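Long-range contact in solute-binding protein (Thermoactinomyces vulgaris, PDB 2ZYO), which binds maltodextrins such as maltotetraose, and also cyclodextrins, probably delivering them to a membrane transporter for uptake: residues P354-A366 / A384-K396. Residues are numbered along the deposited sequence; the frame is centred on the assembly and turned at random.
Sequences PEMGVVWEPINNA and AVKIMKEKIQTMK. With GLC (alpha-D-glucopyranose), chain B.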
loop_
_atom_site.group_PDB
_atom_site.type_symbol
_atom_site.label_atom_id
_atom_site.label_comp_id
_atom_site.label_asym_id
_atom_site.label_seq_id
_atom_site.Cartn_x
_atom_site.Cartn_y
_atom_site.Cartn_z
ATOM N N PRO A 354 15.037 -1.166 4.455
ATOM C CA PRO A 354 15.476 0.190 4.100
ATOM C C PRO A 354 15.932 0.327 2.646
ATOM O O PRO A 354 15.727 1.376 2.031
ATOM C CB PRO A 354 16.651 0.439 5.052
ATOM C CG PRO A 354 16.373 -0.436 6.221
ATOM C CD PRO A 354 15.756 -1.675 5.640
ATOM N N GLU A 355 16.521 -0.737 2.107
ATOM C CA GLU A 355 17.049 -0.737 0.743
ATOM C C GLU A 355 15.997 -0.501 -0.345
ATOM O O GLU A 355 16.328 -0.032 -1.433
ATOM C CB GLU A 355 17.825 -2.027 0.470
ATOM C CG GLU A 355 19.136 -2.132 1.247
ATOM C CD GLU A 355 18.962 -2.610 2.684
ATOM O OE1 GLU A 355 17.856 -3.064 3.054
ATOM O OE2 GLU A 355 19.948 -2.533 3.448
ATOM N N MET A 356 14.735 -0.816 -0.055
ATOM C CA MET A 356 13.655 -0.556 -1.010
ATOM C C MET A 356 13.519 0.937 -1.323
ATOM O O MET A 356 13.121 1.312 -2.427
ATOM C CB MET A 356 12.323 -1.123 -0.511
ATOM C CG MET A 356 11.203 -1.071 -1.549
ATOM S SD MET A 356 11.547 -2.081 -3.004
ATOM C CE MET A 356 10.321 -1.472 -4.159
ATOM N N GLY A 357 13.868 1.779 -0.350
ATOM C CA GLY A 357 13.791 3.233 -0.502
ATOM C C GLY A 357 14.520 3.791 -1.712
ATOM O O GLY A 357 14.072 4.769 -2.315
ATOM N N VAL A 358 15.638 3.165 -2.073
ATOM C CA VAL A 358 16.456 3.638 -3.193
ATOM C C VAL A 358 16.195 2.864 -4.492
ATOM O O VAL A 358 16.868 3.087 -5.499
ATOM C CB VAL A 358 17.971 3.640 -2.850
ATOM C CG1 VAL A 358 18.259 4.603 -1.702
ATOM C CG2 VAL A 358 18.465 2.234 -2.527
ATOM N N VAL A 359 15.215 1.962 -4.460
ATOM C CA VAL A 359 14.839 1.189 -5.646
ATOM C C VAL A 359 13.923 1.995 -6.571
ATOM O O VAL A 359 14.086 1.954 -7.794
ATOM C CB VAL A 359 14.186 -0.175 -5.269
ATOM C CG1 VAL A 359 13.506 -0.828 -6.479
ATOM C CG2 VAL A 359 15.223 -1.112 -4.679
ATOM N N TRP A 360 12.984 2.735 -5.981
ATOM C CA TRP A 360 11.937 3.437 -6.732
ATOM C C TRP A 360 12.465 4.350 -7.840
ATOM O O TRP A 360 12.025 4.247 -8.984
ATOM C CB TRP A 360 11.018 4.231 -5.795
ATOM C CG TRP A 360 10.322 3.397 -4.762
ATOM C CD1 TRP A 360 10.577 3.377 -3.423
ATOM C CD2 TRP A 360 9.258 2.460 -4.981
ATOM N NE1 TRP A 360 9.739 2.491 -2.789
ATOM C CE2 TRP A 360 8.919 1.912 -3.723
ATOM C CE3 TRP A 360 8.558 2.030 -6.118
ATOM C CZ2 TRP A 360 7.907 0.956 -3.566
ATOM C CZ3 TRP A 360 7.552 1.077 -5.962
ATOM C CH2 TRP A 360 7.238 0.552 -4.695
ATOM N N GLU A 361 13.401 5.237 -7.500
ATOM C CA GLU A 361 13.924 6.215 -8.464
ATOM C C GLU A 361 14.531 5.562 -9.722
ATOM O O GLU A 361 14.079 5.853 -10.831
ATOM C CB GLU A 361 14.909 7.186 -7.790
ATOM C CG GLU A 361 15.409 8.324 -8.682
ATOM C CD GLU A 361 16.540 9.124 -8.049
ATOM O OE1 GLU A 361 16.531 9.312 -6.812
ATOM O OE2 GLU A 361 17.441 9.569 -8.791
ATOM N N PRO A 362 15.542 4.679 -9.555
ATOM C CA PRO A 362 16.148 3.993 -10.706
ATOM C C PRO A 362 15.175 3.133 -11.517
ATOM O O PRO A 362 15.239 3.142 -12.748
ATOM C CB PRO A 362 17.229 3.108 -10.069
ATOM C CG PRO A 362 17.476 3.691 -8.736
ATOM C CD PRO A 362 16.196 4.293 -8.291
ATOM N N ILE A 363 14.288 2.397 -10.849
ATOM C CA ILE A 363 13.351 1.532 -11.576
ATOM C C ILE A 363 12.314 2.337 -12.369
ATOM O O ILE A 363 11.951 1.955 -13.484
ATOM C CB ILE A 363 12.691 0.429 -10.680
ATOM C CG1 ILE A 363 12.014 -0.648 -11.543
ATOM C CG2 ILE A 363 11.705 1.022 -9.680
ATOM C CD1 ILE A 363 12.977 -1.473 -12.380
ATOM N N ASN A 364 11.856 3.448 -11.795
ATOM C CA ASN A 364 10.913 4.327 -12.486
ATOM C C ASN A 364 11.567 5.047 -13.657
ATOM O O ASN A 364 10.951 5.209 -14.710
ATOM C CB ASN A 364 10.266 5.319 -11.516
ATOM C CG ASN A 364 9.331 4.643 -10.528
ATOM O OD1 ASN A 364 8.837 3.539 -10.773
ATOM N ND2 ASN A 364 9.085 5.303 -9.401
ATOM N N ASN A 365 12.819 5.466 -13.472
ATOM C CA ASN A 365 13.602 6.040 -14.563
ATOM C C ASN A 365 13.759 5.043 -15.706
ATOM O O ASN A 365 13.641 5.409 -16.875
ATOM C CB ASN A 365 14.973 6.506 -14.066
ATOM C CG ASN A 365 14.895 7.762 -13.214
ATOM O OD1 ASN A 365 13.833 8.368 -13.062
ATOM N ND2 ASN A 365 16.030 8.160 -12.654
ATOM N N ALA A 366 14.010 3.782 -15.356
ATOM C CA ALA A 366 14.086 2.700 -16.336
ATOM C C ALA A 366 12.788 2.568 -17.135
ATOM O O ALA A 366 12.823 2.349 -18.344
ATOM C CB ALA A 366 14.434 1.382 -15.655
ATOM N N ALA A 384 19.510 0.341 -14.262
ATOM C CA ALA A 384 18.764 0.625 -13.037
ATOM C C ALA A 384 19.286 -0.173 -11.847
ATOM O O ALA A 384 19.449 0.376 -10.756
ATOM C CB ALA A 384 17.275 0.364 -13.240
ATOM N N VAL A 385 19.551 -1.460 -12.065
ATOM C CA VAL A 385 20.046 -2.337 -11.000
ATOM C C VAL A 385 21.448 -1.913 -10.549
ATOM O O VAL A 385 21.732 -1.886 -9.352
ATOM C CB VAL A 385 19.982 -3.836 -11.403
ATOM C CG1 VAL A 385 20.744 -4.714 -10.414
ATOM C CG2 VAL A 385 18.528 -4.294 -11.485
ATOM N N LYS A 386 22.303 -1.560 -11.507
ATOM C CA LYS A 386 23.633 -1.021 -11.203
ATOM C C LYS A 386 23.539 0.205 -10.286
ATOM O O LYS A 386 24.281 0.314 -9.306
ATOM C CB LYS A 386 24.386 -0.677 -12.497
ATOM C CG LYS A 386 25.824 -0.183 -12.302
ATOM C CD LYS A 386 26.716 -1.245 -11.659
ATOM C CE LYS A 386 28.132 -0.727 -11.433
ATOM N NZ LYS A 386 28.192 0.437 -10.497
ATOM N N ILE A 387 22.617 1.109 -10.609
ATOM C CA ILE A 387 22.378 2.314 -9.815
ATOM C C ILE A 387 21.894 1.984 -8.399
ATOM O O ILE A 387 22.383 2.559 -7.423
ATOM C CB ILE A 387 21.397 3.278 -10.537
ATOM C CG1 ILE A 387 22.087 3.920 -11.745
ATOM C CG2 ILE A 387 20.882 4.350 -9.582
ATOM C CD1 ILE A 387 21.143 4.584 -12.734
ATOM N N MET A 388 20.950 1.046 -8.296
ATOM C CA MET A 388 20.432 0.590 -7.001
ATOM C C MET A 388 21.535 0.091 -6.083
ATOM O O MET A 388 21.622 0.497 -4.923
ATOM C CB MET A 388 19.434 -0.547 -7.192
ATOM C CG MET A 388 18.113 -0.138 -7.759
ATOM S SD MET A 388 17.176 -1.611 -8.175
ATOM C CE MET A 388 16.024 -0.898 -9.344
ATOM N N LYS A 389 22.368 -0.797 -6.620
ATOM C CA LYS A 389 23.396 -1.483 -5.843
ATOM C C LYS A 389 24.466 -0.528 -5.320
ATOM O O LYS A 389 25.041 -0.759 -4.255
ATOM C CB LYS A 389 24.014 -2.616 -6.664
ATOM C CG LYS A 389 23.011 -3.708 -7.026
ATOM C CD LYS A 389 23.615 -4.790 -7.909
ATOM C CE LYS A 389 24.335 -5.849 -7.095
ATOM N NZ LYS A 389 23.419 -6.570 -6.162
ATOM N N GLU A 390 24.717 0.545 -6.070
ATOM C CA GLU A 390 25.611 1.608 -5.618
ATOM C C GLU A 390 24.964 2.406 -4.486
ATOM O O GLU A 390 25.622 2.718 -3.493
ATOM C CB GLU A 390 25.991 2.535 -6.777
ATOM C CG GLU A 390 27.137 3.493 -6.456
ATOM C CD GLU A 390 27.410 4.484 -7.572
ATOM O OE1 GLU A 390 26.512 5.296 -7.886
ATOM O OE2 GLU A 390 28.528 4.459 -8.128
ATOM N N LYS A 391 23.677 2.721 -4.645
ATOM C CA LYS A 391 22.918 3.498 -3.659
ATOM C C LYS A 391 22.703 2.754 -2.340
ATOM O O LYS A 391 22.627 3.375 -1.279
ATOM C CB LYS A 391 21.567 3.938 -4.237
ATOM C CG LYS A 391 21.643 5.072 -5.266
ATOM C CD LYS A 391 21.902 6.439 -4.625
ATOM C CE LYS A 391 20.641 7.031 -4.002
ATOM N NZ LYS A 391 20.862 8.415 -3.495
ATOM N N ILE A 392 22.607 1.428 -2.419
ATOM C CA ILE A 392 22.413 0.575 -1.242
ATOM C C ILE A 392 23.617 0.614 -0.291
ATOM O O ILE A 392 23.452 0.618 0.932
ATOM C CB ILE A 392 22.050 -0.883 -1.658
ATOM C CG1 ILE A 392 20.570 -0.958 -2.053
ATOM C CG2 ILE A 392 22.364 -1.887 -0.541
ATOM C CD1 ILE A 392 20.187 -2.193 -2.853
ATOM N N GLN A 393 24.820 0.665 -0.860
ATOM C CA GLN A 393 26.057 0.691 -0.074
ATOM C C GLN A 393 26.481 2.113 0.329
ATOM O O GLN A 393 27.423 2.290 1.107
ATOM C CB GLN A 393 27.182 -0.008 -0.852
ATOM C CG GLN A 393 28.400 -0.405 -0.015
ATOM C CD GLN A 393 28.114 -1.527 0.970
ATOM O OE1 GLN A 393 28.336 -1.380 2.172
ATOM N NE2 GLN A 393 27.622 -2.655 0.464
ATOM N N THR A 394 25.768 3.115 -0.185
ATOM C CA THR A 394 26.150 4.521 -0.012
ATOM C C THR A 394 25.976 5.055 1.420
ATOM O O THR A 394 26.927 5.042 2.206
ATOM C CB THR A 394 25.432 5.437 -1.047
ATOM O OG1 THR A 394 25.660 4.936 -2.367
ATOM C CG2 THR A 394 25.956 6.863 -0.978
ATOM N N MET A 395 24.768 5.513 1.752
ATOM C CA MET A 395 24.514 6.195 3.025
ATOM C C MET A 395 23.891 5.281 4.079
ATOM O O MET A 395 23.744 5.672 5.240
ATOM C CB MET A 395 23.610 7.411 2.805
ATOM C CG MET A 395 24.218 8.508 1.941
ATOM S SD MET A 395 22.978 9.657 1.313
ATOM C CE MET A 395 22.182 8.665 0.048
ATOM N N LYS A 396 23.537 4.066 3.668
ATOM C CA LYS A 396 22.816 3.130 4.526
ATOM C C LYS A 396 23.718 2.430 5.539
ATOM O O LYS A 396 24.866 2.094 5.239
ATOM C CB LYS A 396 22.065 2.098 3.680
ATOM C CG LYS A 396 20.960 2.702 2.832
ATOM C CD LYS A 396 20.237 1.646 2.018
ATOM C CE LYS A 396 19.189 2.276 1.120
ATOM N NZ LYS A 396 18.066 2.892 1.883
HETATM C C1 GLC B . 4.795 4.075 -3.921
HETATM C C2 GLC B . 5.760 4.156 -2.737
HETATM C C3 GLC B . 6.688 5.357 -2.902
HETATM C C4 GLC B . 7.415 5.281 -4.247
HETATM C C5 GLC B . 6.397 5.144 -5.384
HETATM C C6 GLC B . 7.053 4.930 -6.733
HETATM O O2 GLC B . 5.025 4.284 -1.530
HETATM O O3 GLC B . 7.632 5.384 -1.843
HETATM O O4 GLC B . 8.191 6.456 -4.439
HETATM O O5 GLC B . 5.524 4.015 -5.147
HETATM O O6 GLC B . 6.669 5.939 -7.653
HETATM O O HOH W 1 19.499 9.652 -6.227
#
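Pro354 meets Lys396 through its carbonyl: Lys396 NZ donates to Pro354 O at 2.8 Å, coming from above the carbonyl plane (66° out of it), while the N-H of Gly357 donates to the same oxygen from the opposite face. The amine gets there because the lysine chain runs extended and bends only at its end (chi4 -67°), passing Glu355 on the way. Glu355 crosses Ile392 at about a right angle, its CG 3.7 Å from Ile392 CG2. Val358 CG2 rests 3.7 Å from Lys396 CE and also touches Ile392 CG1, while its CB faces Lys391 CB. Val359 then receives Met388, whose extended chain carries CE to 3.8 Å from Val359 CG1 and on to Ile363 CB. Trp360 turns away from this interface, its ring sandwiched between Met356 CE on one face and the glucose on the other, with C4 lying 3.4 Å above the plane. Were this an alanine, the glucose would probably lose the indole face under its C4, and Met356 CE the surface it rests on. Pro362 sets CG 3.6 Å from Ile387 CG2. Asn364, on the pocket side, adds a weak bond from ND2 to glucose O6. Ala366 CB meets Ala384 CB at 3.9 Å, where helices 360-366 and 384-394 run antiparallel (169°). In this solute-binding protein of the periplasmic-binding-protein clan, helix 377-394 thus backs helix 360-371, which carries the pocket residues; strand 195-201 touches Glu355, Met388 and Ile392, and helix 174-183 packs on Trp360 and Ile363.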